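Local atomic coordinates of beta-1,4-galactanase (Thielavia heterothallica, PDB entry 1HJS), a protein that hydrolyses the beta-1,4-galactosidic linkages of type I arabinogalactans as a family 53 glycoside hydrolase. Residues A96-D101 / Y110-D115. Sequence-based numbering, arbitrary orientation.
Sequences AGWPSD and YNYTLD. With NAG (2-acetamido-2-deoxy-beta-D-glucopyranose), chain E; SO4 (sulfate ion), chain F.
A sulfate ion, probably left by the crystallisation liquor, sits beside the meeting point of Trp98 and Tyr112 and touches both rings at their edges. Trp98 gives it the indole N-H: NE1 to O3 of the sulfate is 3.0 Å, with the oxygen near the ring plane. The N-H...O angle is 156°. Sulfate O1 lies 3.4 Å from Tyr112 CD1, while Lys108 and Asn51 supply further hydrogen bonds to the anion.

The two side chains themselves meet in an offset edge-to-face pair. Trp98 presents the CZ2-CH2 edge of its six-membered ring to the base of the tyrosine, CZ2 lying 3.6 Å from Tyr112 CG. The ring planes are inclined at 61°. Tyr112 has CG anti to the backbone N (chi1 166°), and the indole edge meets it near the root of the ring, at CB and CG, far from the hydroxyl. Leu105 and Lys108 of the same helix also touch Trp98, and Val50, from another loop, touches both residues; the contact joins the loop after strand 75-80 to helix 102-122, which follows it in this TIM barrel.

One residue before Tyr112, Asn111 carries an N-linked glycan, its ND2 bonded to NAG C1 at 1.4 Å; the sugar takes no part in the Trp98-Tyr112 packing. Between loop and helix segment the contact is apolar, one aromatic pair, while the indole N-H, Lys108 and Asn51 together bind the sulfate in this crystal, which need not reflect a natural ligand.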
ATOM      1  N   ALA A  96      10.074   3.553 -18.784  1.00 14.11           N
ATOM      2  CA  ALA A  96      10.871   3.823 -19.973  1.00 14.66           C
ATOM      3  C   ALA A  96      10.820   2.622 -20.913  1.00 15.06           C
ATOM      4  O   ALA A  96      10.870   1.479 -20.471  1.00 14.75           O
ATOM      5  CB  ALA A  96      12.313   4.127 -19.584  1.00 15.31           C
ATOM      6  N   GLY A  97      10.701   2.889 -22.209  1.00 15.07           N
ATOM      7  CA  GLY A  97      10.660   1.807 -23.177  1.00 15.20           C
ATOM      8  C   GLY A  97       9.286   1.237 -23.477  1.00 15.51           C
ATOM      9  O   GLY A  97       9.125   0.491 -24.443  1.00 15.55           O
ATOM     10  N   TRP A  98       8.290   1.571 -22.664  1.00 15.04           N
ATOM     11  CA  TRP A  98       6.940   1.061 -22.890  1.00 15.36           C
ATOM     12  C   TRP A  98       6.211   1.881 -23.953  1.00 15.77           C
ATOM     13  O   TRP A  98       6.356   3.101 -24.014  1.00 15.87           O
ATOM     14  CB  TRP A  98       6.143   1.073 -21.585  1.00 14.24           C
ATOM     15  CG  TRP A  98       6.543  -0.011 -20.616  1.00 13.71           C
ATOM     16  CD1 TRP A  98       7.777  -0.587 -20.486  1.00 13.79           C
ATOM     17  CD2 TRP A  98       5.710  -0.622 -19.623  1.00 13.07           C
ATOM     18  NE1 TRP A  98       7.762  -1.522 -19.474  1.00 12.57           N
ATOM     19  CE2 TRP A  98       6.507  -1.562 -18.927  1.00 13.36           C
ATOM     20  CE3 TRP A  98       4.367  -0.468 -19.252  1.00 13.14           C
ATOM     21  CZ2 TRP A  98       6.003  -2.344 -17.878  1.00 13.16           C
ATOM     22  CZ3 TRP A  98       3.866  -1.245 -18.209  1.00 12.96           C
ATOM     23  CH2 TRP A  98       4.686  -2.171 -17.536  1.00 12.87           C
ATOM     24  N   PRO A  99       5.418   1.213 -24.808  1.00 16.53           N
ATOM     25  CA  PRO A  99       4.657   1.869 -25.880  1.00 17.17           C
ATOM     26  C   PRO A  99       3.475   2.677 -25.349  1.00 17.53           C
ATOM     27  O   PRO A  99       2.919   2.351 -24.300  1.00 17.65           O
ATOM     28  CB  PRO A  99       4.214   0.698 -26.747  1.00 17.37           C
ATOM     29  CG  PRO A  99       3.979  -0.380 -25.729  1.00 16.96           C
ATOM     30  CD  PRO A  99       5.193  -0.245 -24.822  1.00 16.84           C
ATOM     31  N   SER A 100       3.091   3.720 -26.084  1.00 17.85           N
ATOM     32  CA  SER A 100       1.986   4.587 -25.677  1.00 18.49           C
ATOM     33  C   SER A 100       0.609   4.187 -26.194  1.00 18.10           C
ATOM     34  O   SER A 100      -0.396   4.460 -25.542  1.00 17.61           O
ATOM     35  CB  SER A 100       2.260   6.031 -26.113  1.00 19.13           C
ATOM     36  OG  SER A 100       3.363   6.579 -25.414  1.00 21.55           O
ATOM     37  N   ASP A 101       0.546   3.558 -27.366  1.00 17.91           N
ATOM     38  CA  ASP A 101      -0.752   3.181 -27.913  1.00 17.76           C
ATOM     39  C   ASP A 101      -1.398   2.112 -27.039  1.00 17.58           C
ATOM     40  O   ASP A 101      -0.736   1.173 -26.600  1.00 16.90           O
ATOM     41  CB  ASP A 101      -0.614   2.688 -29.355  1.00 18.34           C
ATOM     42  CG  ASP A 101       0.123   1.373 -29.455  1.00 18.90           C
ATOM     43  OD1 ASP A 101       1.356   1.362 -29.271  1.00 19.15           O
ATOM     44  OD2 ASP A 101      -0.539   0.348 -29.713  1.00 19.47           O
ATOM     45  N   TYR A 110       0.384  -6.653 -19.648  1.00 15.46           N
ATOM     46  CA  TYR A 110       0.072  -8.049 -19.387  1.00 15.70           C
ATOM     47  C   TYR A 110       1.365  -8.857 -19.307  1.00 15.59           C
ATOM     48  O   TYR A 110       1.568  -9.616 -18.359  1.00 15.01           O
ATOM     49  CB  TYR A 110      -0.840  -8.593 -20.489  1.00 16.19           C
ATOM     50  CG  TYR A 110      -1.033 -10.093 -20.450  1.00 16.58           C
ATOM     51  CD1 TYR A 110      -0.171 -10.938 -21.149  1.00 17.09           C
ATOM     52  CD2 TYR A 110      -2.075 -10.665 -19.722  1.00 16.91           C
ATOM     53  CE1 TYR A 110      -0.345 -12.324 -21.129  1.00 17.34           C
ATOM     54  CE2 TYR A 110      -2.260 -12.052 -19.693  1.00 17.23           C
ATOM     55  CZ  TYR A 110      -1.387 -12.871 -20.402  1.00 17.10           C
ATOM     56  OH  TYR A 110      -1.557 -14.239 -20.392  1.00 17.80           O
ATOM     57  N   ASN A 111       2.240  -8.676 -20.294  1.00 15.83           N
ATOM     58  CA  ASN A 111       3.522  -9.378 -20.338  1.00 16.73           C
ATOM     59  C   ASN A 111       4.352  -9.104 -19.093  1.00 16.32           C
ATOM     60  O   ASN A 111       4.901 -10.027 -18.487  1.00 15.71           O
ATOM     61  CB  ASN A 111       4.346  -8.946 -21.553  1.00 18.66           C
ATOM     62  CG  ASN A 111       3.763  -9.428 -22.863  1.00 21.34           C
ATOM     63  OD1 ASN A 111       2.828 -10.228 -22.886  1.00 20.60           O
ATOM     64  ND2 ASN A 111       4.330  -8.930 -23.956  1.00 23.93           N
ATOM     65  N   TYR A 112       4.459  -7.828 -18.734  1.00 14.85           N
ATOM     66  CA  TYR A 112       5.234  -7.426 -17.562  1.00 14.51           C
ATOM     67  C   TYR A 112       4.709  -8.060 -16.283  1.00 13.85           C
ATOM     68  O   TYR A 112       5.476  -8.598 -15.483  1.00 14.59           O
ATOM     69  CB  TYR A 112       5.211  -5.902 -17.402  1.00 13.82           C
ATOM     70  CG  TYR A 112       5.707  -5.435 -16.044  1.00 12.75           C
ATOM     71  CD1 TYR A 112       7.071  -5.336 -15.770  1.00 13.02           C
ATOM     72  CD2 TYR A 112       4.806  -5.137 -15.020  1.00 13.16           C
ATOM     73  CE1 TYR A 112       7.529  -4.949 -14.499  1.00 12.32           C
ATOM     74  CE2 TYR A 112       5.250  -4.751 -13.751  1.00 12.64           C
ATOM     75  CZ  TYR A 112       6.610  -4.660 -13.498  1.00 12.71           C
ATOM     76  OH  TYR A 112       7.045  -4.279 -12.243  1.00 11.51           O
ATOM     77  N   THR A 113       3.401  -7.973 -16.082  1.00 13.36           N
ATOM     78  CA  THR A 113       2.777  -8.529 -14.888  1.00 13.18           C
ATOM     79  C   THR A 113       2.920 -10.050 -14.856  1.00 13.84           C
ATOM     80  O   THR A 113       3.257 -10.633 -13.822  1.00 12.40           O
ATOM     81  CB  THR A 113       1.290  -8.147 -14.830  1.00 13.33           C
ATOM     82  OG1 THR A 113       1.169  -6.718 -14.888  1.00 12.18           O
ATOM     83  CG2 THR A 113       0.654  -8.652 -13.538  1.00 13.05           C
ATOM     84  N   LEU A 114       2.662 -10.688 -15.992  1.00 13.53           N
ATOM     85  CA  LEU A 114       2.783 -12.142 -16.084  1.00 14.17           C
ATOM     86  C   LEU A 114       4.216 -12.560 -15.760  1.00 14.20           C
ATOM     87  O   LEU A 114       4.448 -13.471 -14.967  1.00 14.35           O
ATOM     88  CB  LEU A 114       2.415 -12.610 -17.495  1.00 14.65           C
ATOM     89  CG  LEU A 114       2.626 -14.096 -17.819  1.00 15.33           C
ATOM     90  CD1 LEU A 114       1.809 -14.965 -16.871  1.00 14.71           C
ATOM     91  CD2 LEU A 114       2.219 -14.357 -19.262  1.00 16.47           C
ATOM     92  N   ASP A 115       5.176 -11.883 -16.384  1.00 14.87           N
ATOM     93  CA  ASP A 115       6.591 -12.165 -16.181  1.00 15.08           C
ATOM     94  C   ASP A 115       6.992 -12.001 -14.717  1.00 14.94           C
ATOM     95  O   ASP A 115       7.631 -12.878 -14.138  1.00 13.46           O
ATOM     96  CB  ASP A 115       7.436 -11.231 -17.049  1.00 17.01           C
ATOM     97  CG  ASP A 115       8.924 -11.418 -16.826  1.00 19.18           C
ATOM     98  OD1 ASP A 115       9.457 -12.474 -17.232  1.00 20.23           O
ATOM     99  OD2 ASP A 115       9.559 -10.511 -16.235  1.00 19.74           O
TER
HETATM  100  C1  NAG E 601       4.225  -9.618 -25.227  1.00 27.09           C
HETATM  101  C2  NAG E 601       4.782  -8.715 -26.331  1.00 27.97           C
HETATM  102  C3  NAG E 601       4.735  -9.435 -27.683  1.00 29.39           C
HETATM  103  C4  NAG E 601       5.401 -10.811 -27.592  1.00 29.83           C
HETATM  104  C5  NAG E 601       4.809 -11.606 -26.424  1.00 29.94           C
HETATM  105  C6  NAG E 601       5.511 -12.933 -26.220  1.00 30.20           C
HETATM  106  C7  NAG E 601       4.572  -6.316 -26.192  1.00 28.27           C
HETATM  107  C8  NAG E 601       3.796  -5.085 -26.637  1.00 27.82           C
HETATM  108  N2  NAG E 601       3.996  -7.498 -26.394  1.00 28.01           N
HETATM  109  O3  NAG E 601       5.400  -8.654 -28.664  1.00 29.94           O
HETATM  110  O4  NAG E 601       5.197 -11.520 -28.805  1.00 30.72           O
HETATM  111  O5  NAG E 601       4.942 -10.861 -25.194  1.00 28.65           O
HETATM  112  O6  NAG E 601       4.705 -13.823 -25.466  1.00 31.89           O
HETATM  113  O7  NAG E 601       5.683  -6.190 -25.675  1.00 27.95           O
HETATM  114  S   SO4 F 701      10.522  -4.115 -19.118  1.00 44.83           S
HETATM  115  O1  SO4 F 701       9.166  -4.644 -18.404  1.00 44.53           O
HETATM  116  O2  SO4 F 701      10.571  -4.805 -20.394  1.00 44.47           O
HETATM  117  O3  SO4 F 701      10.485  -2.814 -19.242  1.00 44.37           O
HETATM  118  O4  SO4 F 701      11.559  -4.635 -18.263  1.00 44.45           O